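Side-chain contacts in aerobactin synthase IucC (Klebsiella pneumoniae, PDB 6CN7), which probably joins a second N-acetyl-N-hydroxylysine to the citryl intermediate at the expense of ATP, completing the siderophore aerobactin: residues Q306-D311 against A319-E324; P409-L414 against S517-E522; K18-L23 against A46-S51; A52-G55 against W59-I62; L255-Q258 against L263-A266. The protein carries 5 engineered substitutions. All blocks are in the same frame, centred on the assembly; numbering follows the deposited sequence.

In the fold
From the N terminus, contact 3 comes first: after helix 4-25 and strands 32-33 and 38-43, strand 46-54 packs back against the helix. The same strand then folds into contact 4, a beta hairpin with strand 60-62, so these two adjoin, their centres about 10 Å apart. Contact 5 closes a second hairpin, 252-256 with 262-265, in another sheet. Contact 1 brings the chain back after helix 312-317 to set strand 320-321 against helix 291-310. Contact 2 spans the longest loop, bridging helices 395-417 and 505-521, and touches contact 1 through Asp-311 and His-412. All five follow in series, none enclosing or crossing another.

Contact 1: Q306-D311 against A319-E324; sequences QVFATD and AVILGE
Phe-308, near the C-terminal end of helix 291-310, lays its ring against Ala-319 and Ile-321, where the chain returns through helix 312-317 into the edge strand 320-321 of a mixed four-stranded sheet. This helix-on-strand packing is tight at one ring. Ile-321 covers one face of it in a CH-pi contact, CG1 standing 3.8 Å from the ring centroid and 19° off the normal, while its CD1 comes 3.5 Å from Phe-308 CE2. The two side chains run at about a right angle, so the isoleucine branch spreads across the ring from CG to CZ. Its CG1 lies beside the backbone N (chi1 -65°), which turns that branch to the helix. Ala-319 CB approaches obliquely, 3.6 Å from Phe-308 CE2. Leu-413 of helix 395-417 and Leu-442 of strand 436-442 add to the apolar surroundings of the phenylalanine.

The other side of the helix is looser: Ala-309 and Thr-310 are exposed and take no part in the packing. Asp-311, just beyond the helix, is buried again; it caps helix 312-317 through Leu-314 N and forms a salt bridge with Arg-416. In the last turn of the helix, Gln-306 O accepts two bonds, from Thr-310 N and from Thr-310 OG1 at 3.0 Å, the two donors reaching it from opposite faces of its carbonyl plane.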
# COMPACT_ATOMS: atom_id res chain seq x y z
N GLN A 306 -6.70 -24.44 34.04
CA GLN A 306 -6.83 -25.05 35.36
C GLN A 306 -8.29 -25.31 35.72
O GLN A 306 -8.60 -26.30 36.38
CB GLN A 306 -6.17 -24.17 36.42
N VAL A 307 -9.20 -24.42 35.30
CA VAL A 307 -10.62 -24.60 35.61
C VAL A 307 -11.17 -25.81 34.87
O VAL A 307 -11.86 -26.66 35.46
CB VAL A 307 -11.40 -23.32 35.27
CG1 VAL A 307 -12.90 -23.53 35.46
CG2 VAL A 307 -10.92 -22.16 36.13
N PHE A 308 -10.89 -25.90 33.57
CA PHE A 308 -11.40 -27.02 32.77
C PHE A 308 -10.81 -28.35 33.21
O PHE A 308 -11.45 -29.39 33.06
CB PHE A 308 -11.12 -26.77 31.29
CG PHE A 308 -12.07 -25.80 30.65
CD1 PHE A 308 -12.51 -24.68 31.34
CD2 PHE A 308 -12.52 -26.00 29.36
CE1 PHE A 308 -13.38 -23.78 30.75
CE2 PHE A 308 -13.40 -25.11 28.77
CZ PHE A 308 -13.82 -24.00 29.46
N ALA A 309 -9.59 -28.33 33.76
CA ALA A 309 -8.99 -29.57 34.25
C ALA A 309 -9.59 -30.00 35.57
O ALA A 309 -9.77 -31.20 35.81
CB ALA A 309 -7.47 -29.39 34.39
N THR A 310 -9.92 -29.05 36.44
CA THR A 310 -10.43 -29.37 37.77
C THR A 310 -11.93 -29.66 37.73
O THR A 310 -12.38 -30.70 38.23
CB THR A 310 -10.15 -28.21 38.73
OG1 THR A 310 -8.73 -28.04 38.87
CG2 THR A 310 -10.77 -28.45 40.10
N ASP A 311 -12.71 -28.76 37.13
CA ASP A 311 -14.16 -28.89 37.14
C ASP A 311 -14.58 -30.19 36.46
O ASP A 311 -14.23 -30.44 35.30
CB ASP A 311 -14.78 -27.69 36.44
CG ASP A 311 -16.28 -27.68 36.54
OD1 ASP A 311 -16.94 -28.31 35.69
OD2 ASP A 311 -16.81 -27.05 37.48
N ALA A 319 -14.01 -30.41 26.73
CA ALA A 319 -13.62 -29.11 26.22
C ALA A 319 -12.13 -28.84 26.45
O ALA A 319 -11.59 -29.13 27.52
CB ALA A 319 -14.45 -28.01 26.88
N VAL A 320 -11.48 -28.28 25.43
CA VAL A 320 -10.05 -28.00 25.46
C VAL A 320 -9.84 -26.49 25.37
O VAL A 320 -10.54 -25.80 24.62
CB VAL A 320 -9.32 -28.72 24.31
CG1 VAL A 320 -7.84 -28.33 24.28
CG2 VAL A 320 -9.48 -30.23 24.44
N ILE A 321 -8.87 -26.00 26.13
CA ILE A 321 -8.48 -24.59 26.11
C ILE A 321 -7.13 -24.51 25.41
O ILE A 321 -6.10 -24.91 25.97
CB ILE A 321 -8.41 -24.01 27.53
CG1 ILE A 321 -9.80 -23.99 28.18
CG2 ILE A 321 -7.81 -22.60 27.51
CD1 ILE A 321 -10.81 -23.08 27.50
N LEU A 322 -7.12 -23.98 24.19
CA LEU A 322 -5.88 -23.75 23.47
C LEU A 322 -5.20 -22.50 24.04
O LEU A 322 -5.82 -21.44 24.13
CB LEU A 322 -6.14 -23.59 21.98
CG LEU A 322 -6.72 -24.84 21.29
CD1 LEU A 322 -7.10 -24.55 19.86
CD2 LEU A 322 -5.73 -26.00 21.35
N GLY A 323 -3.93 -22.64 24.42
CA GLY A 323 -3.24 -21.61 25.15
C GLY A 323 -2.39 -20.70 24.27
O GLY A 323 -2.13 -20.97 23.10
N GLU A 324 -1.96 -19.59 24.88
CA GLU A 324 -1.04 -18.63 24.28
C GLU A 324 0.26 -18.65 25.07
O GLU A 324 0.42 -17.89 26.03
CB GLU A 324 -1.65 -17.23 24.26
CG GLU A 324 -2.85 -17.08 23.35
CD GLU A 324 -3.41 -15.67 23.33
OE1 GLU A 324 -2.92 -14.83 24.11
OE2 GLU A 324 -4.33 -15.41 22.52

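Contact 2: P409-L414 against S517-E522; sequences PLYHLL and SDYMQE
Tyr-519 reaches from helix 505-521 toward His-412 and Tyr-411 on helix 395-417, across local axes 11.5 Å apart and crossing at -39°. Its CB starts the side chain toward the other helix, and CG lies anti to the backbone N (chi1 155°), which extends the ring toward helix 395-417. Along one flank, CD2 and CE2 face Tyr-411, the closest approach being 3.6 Å from Tyr-519 CE2 to Tyr-411 CD2; the two phenol side chains cross obliquely. On the other flank, CE1 lies 3.9 Å from His-412 CB, and CZ passes close to the same carbon. At the tip, Tyr-519 OH meets His-412 ND1 at 2.9 Å in a hydrogen bond in which either atom could be the donor. The hydroxyl sits at the imidazole edge in the ring plane, with the two rings rim to rim and their planes at 83°.

The second imidazole nitrogen, NE2, bonds Asp-311 OD2, so both nitrogens are engaged and the ring's rotation is fixed. The buried carboxylate may polarise the imidazole, although Arg-416 shares its charge. Tyr-411 OH binds Phe-533 O, while Met-520 SD touches the tyrosine edge 4.2 Å from that hydroxyl. The arrangement is helix-helix packing at an aromatic interface, where a buried hydrogen-bonded chain of Asp-311, His-412 and Tyr-519 links helix 395-417 with helix 505-521 and the junction between helices 291-310 and 312-317.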
# COMPACT_ATOMS: atom_id res chain seq x y z
N PRO A 409 -20.57 -26.87 28.24
CA PRO A 409 -19.38 -26.26 28.85
C PRO A 409 -19.47 -24.75 28.95
O PRO A 409 -19.10 -24.17 29.98
CB PRO A 409 -18.24 -26.70 27.92
CG PRO A 409 -18.77 -27.83 27.14
CD PRO A 409 -20.24 -27.64 27.03
N LEU A 410 -19.95 -24.09 27.90
CA LEU A 410 -20.01 -22.63 27.90
C LEU A 410 -21.03 -22.12 28.91
O LEU A 410 -20.77 -21.14 29.62
CB LEU A 410 -20.34 -22.12 26.50
CG LEU A 410 -19.28 -22.40 25.43
CD1 LEU A 410 -19.81 -22.01 24.06
CD2 LEU A 410 -17.98 -21.67 25.73
N TYR A 411 -22.19 -22.77 29.00
CA TYR A 411 -23.20 -22.33 29.95
C TYR A 411 -22.78 -22.64 31.38
O TYR A 411 -23.03 -21.84 32.29
CB TYR A 411 -24.54 -23.00 29.63
CG TYR A 411 -25.70 -22.46 30.42
CD1 TYR A 411 -26.03 -21.11 30.37
CD2 TYR A 411 -26.49 -23.29 31.19
CE1 TYR A 411 -27.11 -20.61 31.08
CE2 TYR A 411 -27.57 -22.80 31.91
CZ TYR A 411 -27.87 -21.46 31.85
OH TYR A 411 -28.94 -20.97 32.56
N HIS A 412 -22.13 -23.78 31.59
CA HIS A 412 -21.63 -24.13 32.92
C HIS A 412 -20.54 -23.16 33.37
O HIS A 412 -20.55 -22.68 34.51
CB HIS A 412 -21.11 -25.56 32.93
CG HIS A 412 -20.50 -25.99 34.23
ND1 HIS A 412 -21.23 -26.15 35.38
CD2 HIS A 412 -19.22 -26.28 34.55
CE1 HIS A 412 -20.44 -26.53 36.36
NE2 HIS A 412 -19.21 -26.61 35.89
N LEU A 413 -19.59 -22.87 32.48
CA LEU A 413 -18.56 -21.88 32.79
C LEU A 413 -19.19 -20.57 33.26
O LEU A 413 -18.72 -19.95 34.22
CB LEU A 413 -17.67 -21.65 31.57
CG LEU A 413 -16.50 -20.67 31.74
CD1 LEU A 413 -15.53 -21.16 32.80
CD2 LEU A 413 -15.79 -20.48 30.41
N LEU A 414 -20.27 -20.14 32.59
CA LEU A 414 -20.91 -18.87 32.94
C LEU A 414 -21.60 -18.95 34.30
O LEU A 414 -21.37 -18.10 35.17
CB LEU A 414 -21.91 -18.48 31.86
CG LEU A 414 -22.83 -17.30 32.17
CD1 LEU A 414 -22.02 -16.04 32.43
CD2 LEU A 414 -23.83 -17.08 31.05
N SER A 517 -31.97 -28.67 30.13
CA SER A 517 -32.78 -29.07 31.28
C SER A 517 -32.11 -30.20 32.05
O SER A 517 -31.96 -30.13 33.27
CB SER A 517 -34.18 -29.50 30.82
OG SER A 517 -34.95 -28.38 30.42
N ASP A 518 -31.71 -31.27 31.34
CA ASP A 518 -30.98 -32.35 31.99
C ASP A 518 -29.77 -31.81 32.73
O ASP A 518 -29.52 -32.17 33.89
CB ASP A 518 -30.56 -33.40 30.96
CG ASP A 518 -31.74 -34.13 30.35
OD1 ASP A 518 -32.88 -33.91 30.81
OD2 ASP A 518 -31.52 -34.93 29.40
N TYR A 519 -29.00 -30.94 32.08
CA TYR A 519 -27.80 -30.41 32.71
C TYR A 519 -28.12 -29.67 34.00
O TYR A 519 -27.41 -29.83 35.01
CB TYR A 519 -27.08 -29.47 31.74
CG TYR A 519 -26.23 -28.45 32.45
CD1 TYR A 519 -24.98 -28.79 32.95
CD2 TYR A 519 -26.69 -27.16 32.63
CE1 TYR A 519 -24.21 -27.86 33.61
CE2 TYR A 519 -25.94 -26.22 33.29
CZ TYR A 519 -24.70 -26.57 33.78
OH TYR A 519 -23.95 -25.63 34.43
N MET A 520 -29.17 -28.85 34.01
CA MET A 520 -29.50 -28.09 35.21
C MET A 520 -30.04 -29.00 36.31
O MET A 520 -29.75 -28.78 37.49
CB MET A 520 -30.51 -26.99 34.87
CG MET A 520 -29.90 -25.86 34.04
SD MET A 520 -30.99 -24.45 33.79
CE MET A 520 -32.21 -25.14 32.68
N GLN A 521 -30.81 -30.03 35.95
CA GLN A 521 -31.22 -31.03 36.93
C GLN A 521 -30.01 -31.60 37.66
O GLN A 521 -30.05 -31.80 38.88
CB GLN A 521 -31.99 -32.16 36.25
CG GLN A 521 -33.48 -31.94 36.12
CD GLN A 521 -34.22 -33.22 35.76
OE1 GLN A 521 -33.62 -34.29 35.68
NE2 GLN A 521 -35.52 -33.11 35.53
N GLU A 522 -28.92 -31.86 36.93
CA GLU A 522 -27.74 -32.47 37.52
C GLU A 522 -26.99 -31.55 38.47
O GLU A 522 -26.03 -31.99 39.10
CB GLU A 522 -26.80 -32.93 36.40
CG GLU A 522 -27.41 -33.99 35.48
CD GLU A 522 -26.52 -34.35 34.31
OE1 GLU A 522 -25.54 -33.62 34.06
OE2 GLU A 522 -26.81 -35.36 33.64

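Contact 3: K18-L23 against A46-S51; sequences KMLAEL and AQWRFS
Helix 4-25 packs over one face of the four-stranded antiparallel sheet that follows it in the chain, and Leu-20 is the helix residue that meets Trp-48 and Phe-50 on strand 46-54. The two aromatic residues, two apart on the strand, direct their CB atoms toward the helix, while Arg-49 between them turns away. Leu-20 makes both contacts with one methyl, CD1: it lies 4.0 Å from Trp-48 CB and 4.1 Å from Trp-48 CG, then 4.5 Å from Phe-50 CE2. CD1 approaches the indole obliquely, beside the CB-CG bond, so the methyl rests by the root of the tryptophan rather than over the middle of its ring. The leucine and tryptophan side chains are set nearly perpendicular. Leu-20 CG lies anti to its carbonyl carbon (chi1 -68°), and the extended chi2 of 175° carries CD1 outward to the strand.

The same leucine touches Ile-62 of strand 60-62, which also packs on Phe-50. Helix 76-87 supplies Leu-79 as a further packing partner of the tryptophan and Gln-82 OE1 as the acceptor for Trp-48 NE1. The indole nitrogen is thereby satisfied away from Leu-20. What joins helix to strand here is apolar contact between buried carbons at moderate distances, dispersion and exclusion of water without directional bonding.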
# COMPACT_ATOMS: atom_id res chain seq x y z
N LYS A 18 -29.09 -12.26 1.15
CA LYS A 18 -28.50 -12.17 2.48
C LYS A 18 -28.73 -10.79 3.09
O LYS A 18 -29.08 -10.67 4.27
CB LYS A 18 -27.00 -12.49 2.42
CG LYS A 18 -26.31 -12.48 3.78
CD LYS A 18 -24.82 -12.74 3.66
CE LYS A 18 -24.14 -12.57 5.01
NZ LYS A 18 -22.67 -12.85 4.95
N MET A 19 -28.55 -9.74 2.29
CA MET A 19 -28.75 -8.38 2.78
C MET A 19 -30.20 -8.15 3.19
O MET A 19 -30.48 -7.67 4.29
CB MET A 19 -28.32 -7.36 1.72
CG MET A 19 -26.83 -7.38 1.40
SD MET A 19 -26.43 -6.41 -0.07
CE MET A 19 -26.81 -4.75 0.49
N LEU A 20 -31.14 -8.48 2.30
CA LEU A 20 -32.55 -8.24 2.59
C LEU A 20 -32.99 -9.01 3.83
O LEU A 20 -33.68 -8.46 4.70
CB LEU A 20 -33.41 -8.64 1.39
CG LEU A 20 -33.31 -7.80 0.12
CD1 LEU A 20 -34.15 -8.43 -0.99
CD2 LEU A 20 -33.76 -6.36 0.35
N ALA A 21 -32.60 -10.28 3.93
CA ALA A 21 -33.08 -11.12 5.03
C ALA A 21 -32.55 -10.63 6.37
O ALA A 21 -33.30 -10.58 7.35
CB ALA A 21 -32.67 -12.57 4.79
N GLU A 22 -31.27 -10.26 6.44
CA GLU A 22 -30.70 -9.85 7.72
C GLU A 22 -31.19 -8.46 8.13
O GLU A 22 -31.50 -8.23 9.30
CB GLU A 22 -29.17 -9.88 7.65
CG GLU A 22 -28.47 -9.74 9.00
CD GLU A 22 -28.71 -10.93 9.92
OE1 GLU A 22 -28.94 -12.04 9.40
OE2 GLU A 22 -28.65 -10.75 11.15
N LEU A 23 -31.27 -7.53 7.17
CA LEU A 23 -31.77 -6.19 7.50
C LEU A 23 -33.24 -6.22 7.87
O LEU A 23 -33.70 -5.40 8.67
CB LEU A 23 -31.54 -5.24 6.33
CG LEU A 23 -30.08 -4.89 6.02
CD1 LEU A 23 -29.98 -4.15 4.71
CD2 LEU A 23 -29.48 -4.05 7.14
N ALA A 46 -38.02 1.66 -4.90
CA ALA A 46 -37.82 0.29 -5.37
C ALA A 46 -38.62 -0.66 -4.50
O ALA A 46 -38.85 -0.41 -3.32
CB ALA A 46 -36.34 -0.09 -5.35
N GLN A 47 -39.05 -1.77 -5.12
CA GLN A 47 -39.75 -2.84 -4.43
C GLN A 47 -39.10 -4.16 -4.80
O GLN A 47 -38.89 -4.45 -5.98
CB GLN A 47 -41.24 -2.87 -4.81
CG GLN A 47 -41.99 -4.08 -4.25
CD GLN A 47 -43.42 -4.14 -4.73
OE1 GLN A 47 -43.69 -4.25 -5.92
NE2 GLN A 47 -44.36 -4.08 -3.79
N TRP A 48 -38.78 -4.96 -3.78
CA TRP A 48 -38.20 -6.28 -3.96
C TRP A 48 -39.25 -7.33 -3.68
O TRP A 48 -39.88 -7.31 -2.62
CB TRP A 48 -36.99 -6.47 -3.04
CG TRP A 48 -35.82 -5.64 -3.45
CD1 TRP A 48 -35.52 -4.38 -3.02
CD2 TRP A 48 -34.79 -6.00 -4.38
NE1 TRP A 48 -34.37 -3.93 -3.62
CE2 TRP A 48 -33.90 -4.91 -4.46
CE3 TRP A 48 -34.54 -7.14 -5.14
CZ2 TRP A 48 -32.78 -4.93 -5.28
CZ3 TRP A 48 -33.42 -7.16 -5.95
CH2 TRP A 48 -32.55 -6.06 -6.01
N ARG A 49 -39.45 -8.24 -4.64
CA ARG A 49 -40.40 -9.33 -4.51
C ARG A 49 -39.64 -10.65 -4.60
O ARG A 49 -38.64 -10.76 -5.31
CB ARG A 49 -41.49 -9.25 -5.59
CG ARG A 49 -42.32 -7.98 -5.50
CD ARG A 49 -43.36 -7.87 -6.60
NE ARG A 49 -44.39 -8.90 -6.49
CZ ARG A 49 -44.51 -9.95 -7.30
NH1 ARG A 49 -43.66 -10.14 -8.31
NH2 ARG A 49 -45.49 -10.82 -7.11
N PHE A 50 -40.13 -11.65 -3.87
CA PHE A 50 -39.42 -12.91 -3.75
C PHE A 50 -40.29 -13.90 -2.99
O PHE A 50 -41.32 -13.54 -2.43
CB PHE A 50 -38.08 -12.72 -3.03
CG PHE A 50 -38.20 -12.12 -1.66
CD1 PHE A 50 -38.47 -12.92 -0.56
CD2 PHE A 50 -38.06 -10.76 -1.47
CE1 PHE A 50 -38.58 -12.38 0.70
CE2 PHE A 50 -38.18 -10.21 -0.21
CZ PHE A 50 -38.44 -11.02 0.88
N SER A 51 -39.84 -15.15 -2.98
CA SER A 51 -40.44 -16.21 -2.18
C SER A 51 -39.53 -16.50 -0.99
O SER A 51 -38.31 -16.48 -1.12
CB SER A 51 -40.65 -17.48 -3.00
OG SER A 51 -41.47 -17.22 -4.13

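Contact 4: A52-G55 against W59-I62; sequences AERG and WLWI
The Trp-61 indole has backbone of the facing strand over one of its faces: Glu-53 O lies 3.3 Å above the ring plane and Gly-55 CA at a similar height, each offset toward the rim. Gly-55 CA comes 3.6 Å from Trp-61 CZ2, close enough that the absence of a side chain at this glycine suits the packing. Glu-53 runs alongside the indole in the same direction, its chain extended; its CD approaches Trp-61 CZ3 to 3.8 Å, the carboxylate plane turned 50° from the ring. The second flat group is the Arg-54 guanidinium, which has Leu-60 CD2 over the centre of one face, 3.6 Å from CZ. A bend at chi3 (-73°) folds the arginine end back above the leucine. Its NH1 bonds Gly-58 O in the turn, and NH2 forms a salt bridge with Glu-24 on helix 4-25.

These groups decorate an antiparallel beta hairpin, strands 46-54 and 60-62, the latter at the edge of the N-terminal sheet. Glu-53 and Trp-61 are its hydrogen-bonded pair: Trp-61 N reaches Glu-53 O at 2.7 Å, and Glu-53 N returns to Trp-61 O at 3.2 Å. Nearer the turn, Gly-55 N donates to Trp-59 O at 3.0 Å, with an N-H...O angle of 169°. Ala-52 with Ile-62 and Arg-54 with Leu-60 are non-hydrogen-bonded pairs; their side chains share the face opposite Glu-53 and Trp-61, where Ala-52 CB meets Ile-62 CG1 at 4.0 Å.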
# COMPACT_ATOMS: atom_id res chain seq x y z
N ALA A 52 -40.14 -16.76 0.16
CA ALA A 52 -39.35 -17.00 1.36
C ALA A 52 -40.20 -17.74 2.38
O ALA A 52 -41.43 -17.80 2.28
CB ALA A 52 -38.83 -15.69 1.96
N GLU A 53 -39.51 -18.31 3.36
CA GLU A 53 -40.14 -18.95 4.51
C GLU A 53 -39.50 -18.36 5.76
O GLU A 53 -38.27 -18.26 5.84
CB GLU A 53 -39.95 -20.47 4.46
CG GLU A 53 -40.53 -21.22 5.65
CD GLU A 53 -40.28 -22.71 5.56
OE1 GLU A 53 -39.76 -23.17 4.52
OE2 GLU A 53 -40.61 -23.43 6.53
N ARG A 54 -40.32 -17.96 6.72
CA ARG A 54 -39.83 -17.31 7.93
C ARG A 54 -39.58 -18.36 9.00
O ARG A 54 -40.50 -19.10 9.38
CB ARG A 54 -40.81 -16.24 8.42
CG ARG A 54 -40.20 -15.30 9.45
CD ARG A 54 -41.19 -14.25 9.95
NE ARG A 54 -41.47 -13.21 8.95
CZ ARG A 54 -40.67 -12.19 8.68
NH1 ARG A 54 -39.51 -12.06 9.30
NH2 ARG A 54 -41.03 -11.30 7.77
N GLY A 55 -38.34 -18.44 9.48
CA GLY A 55 -37.96 -19.44 10.45
C GLY A 55 -38.37 -19.07 11.87
O GLY A 55 -39.01 -18.04 12.13
N TRP A 59 -36.43 -14.80 11.17
CA TRP A 59 -35.52 -14.46 10.09
C TRP A 59 -35.92 -15.20 8.83
O TRP A 59 -36.20 -16.41 8.88
CB TRP A 59 -34.08 -14.80 10.49
CG TRP A 59 -33.09 -14.69 9.39
CD1 TRP A 59 -32.73 -13.57 8.71
CD2 TRP A 59 -32.31 -15.76 8.84
NE1 TRP A 59 -31.77 -13.87 7.77
CE2 TRP A 59 -31.50 -15.21 7.83
CE3 TRP A 59 -32.22 -17.13 9.11
CZ2 TRP A 59 -30.61 -15.98 7.08
CZ3 TRP A 59 -31.34 -17.90 8.36
CH2 TRP A 59 -30.55 -17.32 7.36
N LEU A 60 -35.95 -14.49 7.70
CA LEU A 60 -36.45 -15.04 6.45
C LEU A 60 -35.42 -15.95 5.78
O LEU A 60 -34.22 -15.66 5.78
CB LEU A 60 -36.83 -13.92 5.49
CG LEU A 60 -38.01 -13.04 5.90
CD1 LEU A 60 -38.03 -11.77 5.06
CD2 LEU A 60 -39.31 -13.80 5.75
N TRP A 61 -35.90 -17.05 5.20
CA TRP A 61 -35.10 -17.88 4.30
C TRP A 61 -35.52 -17.52 2.88
O TRP A 61 -36.53 -18.01 2.38
CB TRP A 61 -35.32 -19.37 4.58
CG TRP A 61 -35.20 -19.74 6.02
CD1 TRP A 61 -34.59 -19.04 7.02
CD2 TRP A 61 -35.73 -20.92 6.64
NE1 TRP A 61 -34.70 -19.71 8.21
CE2 TRP A 61 -35.40 -20.87 8.00
CE3 TRP A 61 -36.45 -22.02 6.16
CZ2 TRP A 61 -35.76 -21.87 8.90
CZ3 TRP A 61 -36.81 -23.02 7.05
CH2 TRP A 61 -36.47 -22.93 8.41
N ILE A 62 -34.74 -16.66 2.24
CA ILE A 62 -35.10 -16.13 0.93
C ILE A 62 -34.55 -17.05 -0.16
O ILE A 62 -33.38 -17.44 -0.12
CB ILE A 62 -34.56 -14.70 0.77
CG1 ILE A 62 -35.30 -13.76 1.73
CG2 ILE A 62 -34.70 -14.22 -0.69
CD1 ILE A 62 -34.84 -12.31 1.69

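Contact 5: L255-Q258 against L263-A266; sequences LAQQ and LTNA
Leu-255 O is held by the backbone N of Thr-264 at 2.7 Å, with an N-H...O angle of 166°. Leu-263 CA adds a CA-H...O contact to this same oxygen at 3.2 Å. The reciprocal bond, Leu-255 N to Thr-264 O, is also 2.7 Å long but the more bent of the two. Together they make Leu-255 and Thr-264 a hydrogen-bonded pair of an antiparallel beta hairpin. Ala-256 and Leu-263 form the adjoining non-hydrogen-bonded pair; on their face of the sheet Leu-263 CD2 lies 4.1 Å from Ala-256 CB.

Beyond the paired residues, a side-chain bond extends the join. Gln-257 NE2 donates to Thr-264 OG1 at 2.9 Å, the hydroxyl lying 17° out of the amide plane. Gln-257 CG sits beside the backbone N (chi1 -58°), and the extended chain beyond carries the amide over to the threonine, whose side chain it meets crosswise. Asp-273 OD2 accepts a further, weak bond from this NE2. Toward the other end, Leu-255 CB touches Ala-266 CB at 4.4 Å.

The hairpin lies within a large antiparallel sheet of the IucA/IucC region, strand 262-265 running between 252-256 and 272-275. Helix 128-133 packs on the face of Leu-255 and Thr-264, through Asp-129 and Cys-133, whereas Leu-263 meets Phe-166 and Leu-168 of strand 165-174.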
# COMPACT_ATOMS: atom_id res chain seq x y z
N LEU A 255 -0.46 -19.65 6.07
CA LEU A 255 -1.79 -19.65 5.48
C LEU A 255 -2.74 -18.95 6.44
O LEU A 255 -2.71 -19.22 7.65
CB LEU A 255 -2.25 -21.08 5.21
CG LEU A 255 -3.67 -21.31 4.69
CD1 LEU A 255 -3.80 -20.81 3.27
CD2 LEU A 255 -4.01 -22.78 4.79
N ALA A 256 -3.57 -18.06 5.91
CA ALA A 256 -4.46 -17.26 6.75
C ALA A 256 -5.67 -18.07 7.17
O ALA A 256 -6.21 -18.88 6.40
CB ALA A 256 -4.91 -16.01 6.00
N GLN A 257 -6.11 -17.85 8.41
CA GLN A 257 -7.34 -18.42 8.92
C GLN A 257 -8.49 -17.43 8.69
O GLN A 257 -8.30 -16.34 8.16
CB GLN A 257 -7.21 -18.77 10.40
CG GLN A 257 -6.10 -19.76 10.72
CD GLN A 257 -5.99 -20.04 12.21
OE1 GLN A 257 -6.83 -19.60 13.00
NE2 GLN A 257 -4.96 -20.77 12.61
N GLN A 258 -9.69 -17.83 9.12
CA GLN A 258 -10.84 -16.93 9.01
C GLN A 258 -10.59 -15.62 9.76
O GLN A 258 -11.06 -14.56 9.32
CB GLN A 258 -12.09 -17.62 9.55
CG GLN A 258 -12.63 -18.73 8.64
CD GLN A 258 -13.21 -18.20 7.35
OE1 GLN A 258 -12.89 -18.70 6.27
NE2 GLN A 258 -14.08 -17.20 7.44
N LEU A 263 -2.37 -17.15 11.64
CA LEU A 263 -1.90 -17.89 10.48
C LEU A 263 -1.54 -19.32 10.88
O LEU A 263 -1.06 -19.57 11.99
CB LEU A 263 -0.68 -17.22 9.85
CG LEU A 263 -0.75 -15.70 9.66
CD1 LEU A 263 0.59 -15.19 9.15
CD2 LEU A 263 -1.87 -15.32 8.72
N THR A 264 -1.77 -20.25 9.95
CA THR A 264 -1.38 -21.64 10.11
C THR A 264 -0.16 -21.92 9.24
O THR A 264 -0.06 -21.43 8.11
CB THR A 264 -2.52 -22.58 9.71
OG1 THR A 264 -3.66 -22.33 10.55
CG2 THR A 264 -2.11 -24.04 9.86
N ASN A 265 0.78 -22.71 9.78
CA ASN A 265 1.98 -23.06 9.04
C ASN A 265 1.64 -24.15 8.03
O ASN A 265 1.22 -25.25 8.40
CB ASN A 265 3.07 -23.54 10.00
CG ASN A 265 4.43 -23.65 9.34
OD1 ASN A 265 4.54 -24.05 8.17
ND2 ASN A 265 5.47 -23.29 10.07
N ALA A 266 1.83 -23.84 6.74
CA ALA A 266 1.52 -24.78 5.68
C ALA A 266 2.72 -25.62 5.25
O ALA A 266 2.52 -26.67 4.62
CB ALA A 266 0.98 -24.03 4.45